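Local coordinates for hypothetical protein XCC3642 (Xanthomonas campestris pv. campestris, PDB 2E12) that is of unknown function but adopts a novel variant of the Sm-like fold, a motif known from RNA-binding proteins, which hints at, without proving, a role in RNA metabolism, at residues I69-L72 / D73-Q76. Numbering follows the deposited sequence.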
ATOM      1  N   ILE A  69       6.511  -5.245 -19.818  1.00  2.75           N
ATOM      2  CA  ILE A  69       7.810  -4.588 -19.803  1.00  2.75           C
ATOM      3  C   ILE A  69       8.393  -4.764 -21.198  1.00  2.75           C
ATOM      4  O   ILE A  69       8.350  -5.861 -21.745  1.00  6.58           O
ATOM      5  CB  ILE A  69       8.778  -5.267 -18.796  1.00  2.75           C
ATOM      6  CG1 ILE A  69       8.125  -5.347 -17.424  1.00  2.75           C
ATOM      7  CG2 ILE A  69      10.096  -4.493 -18.705  1.00  2.75           C
ATOM      8  CD1 ILE A  69       7.704  -3.994 -16.894  1.00  2.75           C
ATOM      9  N   ASP A  70       8.918  -3.690 -21.771  1.00  2.75           N
ATOM     10  CA  ASP A  70       9.544  -3.772 -23.077  1.00  2.75           C
ATOM     11  C   ASP A  70      10.980  -3.328 -22.894  1.00  2.75           C
ATOM     12  O   ASP A  70      11.362  -2.815 -21.848  1.00  6.58           O
ATOM     13  CB  ASP A  70       8.920  -2.821 -24.098  1.00  2.75           C
ATOM     14  CG  ASP A  70       7.413  -2.841 -24.102  1.00  2.75           C
ATOM     15  OD1 ASP A  70       6.798  -3.880 -23.772  1.00  2.75           O
ATOM     16  OD2 ASP A  70       6.840  -1.791 -24.464  1.00  2.75           O
ATOM     17  N   HIS A  71      11.784  -3.535 -23.924  1.00  2.75           N
ATOM     18  CA  HIS A  71      13.164  -3.083 -23.900  1.00  2.75           C
ATOM     19  C   HIS A  71      13.755  -3.084 -25.286  1.00  2.75           C
ATOM     20  O   HIS A  71      13.023  -3.003 -26.284  1.00  2.75           O
ATOM     21  CB  HIS A  71      14.074  -3.891 -22.949  1.00  2.75           C
ATOM     22  CG  HIS A  71      13.556  -5.244 -22.567  1.00  2.75           C
ATOM     23  ND1 HIS A  71      12.736  -5.997 -23.380  1.00  2.75           N
ATOM     24  CD2 HIS A  71      13.781  -5.996 -21.462  1.00  2.75           C
ATOM     25  CE1 HIS A  71      12.473  -7.150 -22.793  1.00  2.75           C
ATOM     26  NE2 HIS A  71      13.094  -7.175 -21.626  1.00  2.75           N
ATOM     27  N   LEU A  72      15.077  -3.164 -25.353  1.00  6.58           N
ATOM     28  CA  LEU A  72      15.762  -3.168 -26.626  1.00  6.58           C
ATOM     29  C   LEU A  72      16.860  -4.220 -26.684  1.00  6.58           C
ATOM     30  O   LEU A  72      16.729  -5.229 -27.386  1.00  6.58           O
ATOM     31  CB  LEU A  72      16.362  -1.787 -26.891  1.00  6.58           C
ATOM     32  CG  LEU A  72      16.954  -1.534 -28.286  1.00 17.56           C
ATOM     33  CD1 LEU A  72      18.334  -2.168 -28.419  1.00 28.54           C
ATOM     34  CD2 LEU A  72      15.991  -2.075 -29.337  1.00 28.54           C
ATOM     35  N   ASP A  73      17.926  -3.961 -25.929  1.00  6.58           N
ATOM     36  CA  ASP A  73      19.121  -4.812 -25.849  1.00  6.58           C
ATOM     37  C   ASP A  73      18.979  -6.003 -24.889  1.00  6.58           C
ATOM     38  O   ASP A  73      19.353  -7.127 -25.239  1.00  6.58           O
ATOM     39  CB  ASP A  73      20.319  -3.918 -25.459  1.00  6.58           C
ATOM     40  CG  ASP A  73      21.575  -4.704 -25.082  1.00 17.56           C
ATOM     41  OD1 ASP A  73      22.023  -5.555 -25.872  1.00 28.54           O
ATOM     42  OD2 ASP A  73      22.128  -4.448 -23.988  1.00 28.54           O
ATOM     43  N   ALA A  74      18.421  -5.749 -23.708  1.00  6.58           N
ATOM     44  CA  ALA A  74      18.207  -6.761 -22.663  1.00  6.58           C
ATOM     45  C   ALA A  74      17.994  -8.173 -23.195  1.00  6.58           C
ATOM     46  O   ALA A  74      18.892  -9.026 -23.111  1.00  6.58           O
ATOM     47  CB  ALA A  74      17.025  -6.359 -21.801  1.00  6.58           C
ATOM     48  N   SER A  75      16.799  -8.420 -23.729  1.00  6.58           N
ATOM     49  CA  SER A  75      16.439  -9.718 -24.289  1.00  6.58           C
ATOM     50  C   SER A  75      15.511  -9.594 -25.490  1.00  6.58           C
ATOM     51  O   SER A  75      15.189 -10.590 -26.139  1.00  6.58           O
ATOM     52  CB  SER A  75      15.745 -10.576 -23.226  1.00  6.58           C
ATOM     53  OG  SER A  75      14.913 -11.568 -23.819  1.00 17.56           O
ATOM     54  N   GLN A  76      15.074  -8.377 -25.786  1.00  6.58           N
ATOM     55  CA  GLN A  76      14.138  -8.179 -26.883  1.00  6.58           C
ATOM     56  C   GLN A  76      12.858  -8.895 -26.448  1.00  6.58           C
ATOM     57  O   GLN A  76      12.797  -9.442 -25.343  1.00  6.58           O
ATOM     58  CB  GLN A  76      14.653  -8.804 -28.182  1.00  6.58           C
ATOM     59  CG  GLN A  76      15.850  -8.120 -28.798  1.00 17.56           C
ATOM     60  CD  GLN A  76      16.118  -8.624 -30.196  1.00 28.54           C
ATOM     61  OE1 GLN A  76      15.292  -8.454 -31.091  1.00 39.52           O
ATOM     62  NE2 GLN A  76      17.269  -9.256 -30.393  1.00 39.52           N
TER
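The carbonyl oxygen of Q76 is approached by two groups: the ring carbon CE1 of H71 lies 3.4 Å from Q76 O, and the hydroxyl of S75 gives it a weak hydrogen bond, S75 OG to Q76 O being 3.4 Å. Q76 O approaches the ring obliquely. From the same side, but at another part of the ring, A74 CB comes up to H71 CD2 at 3.3 Å, while the backbone N of S75 stands over that same face, 4.4 Å from H71 NE2. H71 thus turns one side of its imidazole toward the loop, where the methyl and the carbonyl oxygen touch it in van der Waals contact. Its CG nearly eclipses the backbone N (chi1 20°), an unusual torsion that suggests some strain. The methyl contact is tight, and alanine's small side chain is what allows so close an approach. Farther round, Q76 CG lies 3.3 Å from L72 O; with CG beside its own backbone N (chi1 -69°), the extended glutamine chain starts next to that carbonyl and carries its amide onward. The positive phi of Q76 (65°), unusual for a non-glycine residue, probably contributes to the change of direction. L72 and D73 start their side chains away from the facing residues; L72 is an exposed leucine, whereas the carboxylate of D73 suits solvent. Residues 71-78 form the exposed beta-hairpin connection between adjacent antiparallel strands 61-70 and 79-82; at its base D70 makes a salt bridge with R68, and backbone hydrogen bonds join I69 to Q79 and D70 to T44, beside strand 44-55.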